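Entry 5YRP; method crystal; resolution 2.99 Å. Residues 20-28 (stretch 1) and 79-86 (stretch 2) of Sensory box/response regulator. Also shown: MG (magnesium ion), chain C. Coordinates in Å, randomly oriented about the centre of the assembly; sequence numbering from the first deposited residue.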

# COMPACT_ATOMS: atom_id res chain seq x y z
N GLU A 20 19.18 16.67 16.86
CA GLU A 20 20.33 15.76 16.90
C GLU A 20 20.34 14.81 15.70
O GLU A 20 19.30 14.27 15.32
CB GLU A 20 20.32 14.94 18.20
CG GLU A 20 21.51 14.00 18.35
CD GLU A 20 21.39 13.04 19.54
OE1 GLU A 20 20.31 12.97 20.17
OE2 GLU A 20 22.39 12.36 19.83
N VAL A 21 21.52 14.60 15.12
CA VAL A 21 21.70 13.68 14.00
C VAL A 21 21.74 12.23 14.49
O VAL A 21 22.67 11.83 15.20
CB VAL A 21 23.00 13.99 13.21
CG1 VAL A 21 23.19 12.99 12.08
CG2 VAL A 21 22.97 15.40 12.66
N LEU A 22 20.73 11.45 14.11
CA LEU A 22 20.61 10.05 14.52
C LEU A 22 21.17 9.09 13.48
O LEU A 22 21.62 7.99 13.81
CB LEU A 22 19.14 9.70 14.78
CG LEU A 22 18.38 10.62 15.73
CD1 LEU A 22 17.00 10.05 15.96
CD2 LEU A 22 19.10 10.80 17.06
N ALA A 23 21.11 9.50 12.21
CA ALA A 23 21.65 8.69 11.12
C ALA A 23 21.95 9.55 9.90
O ALA A 23 21.63 10.74 9.87
CB ALA A 23 20.66 7.59 10.76
N ALA A 24 22.57 8.93 8.90
CA ALA A 24 22.87 9.59 7.62
C ALA A 24 22.70 8.62 6.47
O ALA A 24 23.36 7.58 6.44
CB ALA A 24 24.28 10.14 7.63
N GLU A 25 21.84 8.96 5.52
CA GLU A 25 21.60 8.14 4.33
C GLU A 25 22.60 8.50 3.25
O GLU A 25 22.64 9.64 2.79
CB GLU A 25 20.17 8.33 3.80
CG GLU A 25 19.81 7.43 2.62
CD GLU A 25 18.43 7.72 2.04
OE1 GLU A 25 17.80 8.72 2.43
OE2 GLU A 25 17.95 6.94 1.18
N ALA A 26 23.41 7.52 2.85
CA ALA A 26 24.35 7.68 1.75
C ALA A 26 23.62 7.70 0.41
O ALA A 26 22.88 6.78 0.07
CB ALA A 26 25.39 6.56 1.77
N LEU A 27 23.83 8.78 -0.34
CA LEU A 27 23.30 8.95 -1.69
C LEU A 27 24.44 9.36 -2.60
O LEU A 27 25.49 9.78 -2.13
CB LEU A 27 22.23 10.04 -1.71
CG LEU A 27 21.06 9.86 -0.73
CD1 LEU A 27 20.28 11.16 -0.59
CD2 LEU A 27 20.16 8.74 -1.20
N VAL A 28 24.26 9.22 -3.91
CA VAL A 28 25.28 9.67 -4.85
C VAL A 28 24.84 10.99 -5.48
O VAL A 28 23.68 11.15 -5.86
CB VAL A 28 25.63 8.62 -5.93
CG1 VAL A 28 26.13 7.34 -5.29
CG2 VAL A 28 24.44 8.31 -6.80
N ASN A 79 28.04 6.70 17.43
CA ASN A 79 26.82 5.93 17.62
C ASN A 79 25.63 6.50 16.85
O ASN A 79 24.65 6.96 17.42
CB ASN A 79 26.53 5.75 19.12
CG ASN A 79 26.54 7.05 19.89
OD1 ASN A 79 26.58 8.14 19.32
ND2 ASN A 79 26.50 6.93 21.22
N ILE A 80 25.77 6.44 15.53
CA ILE A 80 24.68 6.73 14.60
C ILE A 80 24.59 5.60 13.60
O ILE A 80 25.49 4.78 13.50
CB ILE A 80 24.90 8.05 13.83
CG1 ILE A 80 26.19 7.99 13.01
CG2 ILE A 80 24.95 9.22 14.80
CD1 ILE A 80 26.26 9.01 11.90
N VAL A 81 23.49 5.57 12.85
CA VAL A 81 23.29 4.54 11.82
C VAL A 81 23.67 5.11 10.45
O VAL A 81 23.49 6.30 10.19
CB VAL A 81 21.83 4.04 11.81
CG1 VAL A 81 21.64 2.92 10.79
CG2 VAL A 81 21.43 3.54 13.19
N LEU A 82 24.21 4.25 9.59
CA LEU A 82 24.49 4.61 8.20
C LEU A 82 23.49 3.90 7.29
O LEU A 82 23.51 2.68 7.16
CB LEU A 82 25.91 4.20 7.82
CG LEU A 82 26.34 4.53 6.39
CD1 LEU A 82 26.62 6.02 6.23
CD2 LEU A 82 27.57 3.72 6.01
N ARG A 83 22.61 4.68 6.66
CA ARG A 83 21.59 4.14 5.77
C ARG A 83 22.07 4.11 4.33
O ARG A 83 22.50 5.13 3.79
CB ARG A 83 20.29 4.94 5.88
CG ARG A 83 19.64 4.84 7.25
CD ARG A 83 18.14 5.08 7.22
NE ARG A 83 17.50 4.35 8.31
CZ ARG A 83 17.50 4.72 9.59
NH1 ARG A 83 18.10 5.84 9.98
NH2 ARG A 83 16.89 3.97 10.50
N ILE A 84 21.99 2.94 3.70
CA ILE A 84 22.42 2.75 2.32
C ILE A 84 21.30 2.11 1.52
O ILE A 84 20.74 1.10 1.93
CB ILE A 84 23.67 1.86 2.26
CG1 ILE A 84 24.85 2.58 2.91
CG2 ILE A 84 24.01 1.50 0.82
CD1 ILE A 84 25.84 1.64 3.56
N ASN A 85 20.99 2.70 0.37
CA ASN A 85 19.95 2.17 -0.51
C ASN A 85 20.46 0.95 -1.24
O ASN A 85 21.48 1.01 -1.92
CB ASN A 85 19.51 3.23 -1.51
CG ASN A 85 18.76 4.37 -0.85
OD1 ASN A 85 17.68 4.17 -0.31
ND2 ASN A 85 19.34 5.56 -0.90
N VAL A 86 19.74 -0.16 -1.09
CA VAL A 86 20.08 -1.40 -1.77
C VAL A 86 19.09 -1.68 -2.90
O VAL A 86 17.88 -1.69 -2.69
CB VAL A 86 20.14 -2.58 -0.79
CG1 VAL A 86 20.45 -3.88 -1.51
CG2 VAL A 86 21.21 -2.32 0.26
MG MG C . 15.87 6.03 0.37

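The two stretches lie side by side as neighbouring parallel strands of a β-sheet, although residues that touch are at least 57 positions apart in sequence. Their axes approach to 4.6 Å and their N-to-C directions diverge by 29°, so the pair runs the same way with a marked twist. Ala23 is in register with Val81, Ala24 with Leu82 and Glu25 with Arg83.

Four backbone hydrogen bonds hold this register in the staggered pattern typical of parallel strands, in which a residue on one strand bonds to two residues that flank its partner on the other. Leu22 O accepts from Val81 N at 3.2 Å, and Val81 O in turn accepts from Ala24 N at 3.1 Å, so Val81 bonds on both sides of Ala23. Arg83 repeats the arrangement around Glu25: Arg83 N donates to Ala24 O at 3.0 Å, and Ala26 N donates to Arg83 O at 2.7 Å, the shortest of the four. Between these bonds the Glu25 CA lies 3.2 Å from Arg83 O in a CA-H...O contact, which lets the same carbonyl receive a second, weaker polarised hydrogen.

Side chains alternate between the two faces of the sheet. On one face, Ala23 packs beside Val81, with Ala23 CB 3.9 Å from Val81 CB, a van der Waals contact between apolar groups. Glu25 and Arg83 share this face, and their CB atoms are 4.0 Å apart, but the arginine side chain extends back along the sheet to Ala23. There Arg83 NH1 comes within 3.2 Å of Ala23 CB, which sits at the edge of the guanidinium, near its plane. The charged group is not left without a polar partner, since Arg83 NH2 is hydrogen-bonded elsewhere in the structure.

The extended Glu25 side chain, with chi1 and chi2 both t, carries its carboxylate to the magnesium ion, where Glu25 OE2 coordinates MG at 2.4 Å; two further ligand atoms come from elsewhere in the structure. The negatively charged oxygen is a natural ligand for this hard cation. The Asn85 side chain also approaches this carboxylate.

The side chains of Ala24, Leu82, Ala26 and Ile84, on the opposite face, are all apolar. Ala26 CB lies 4.2 Å from Ile84 CG1, while Leu82 CD1 reaches to 3.6 Å from Ala24 O. Before the second strand begins, Ile80 points toward stretch 1 and packs against its backbone, placing Ile80 CB 3.3 Å from Leu22 O and Ile80 CG2 3.5 Å from Val21 O.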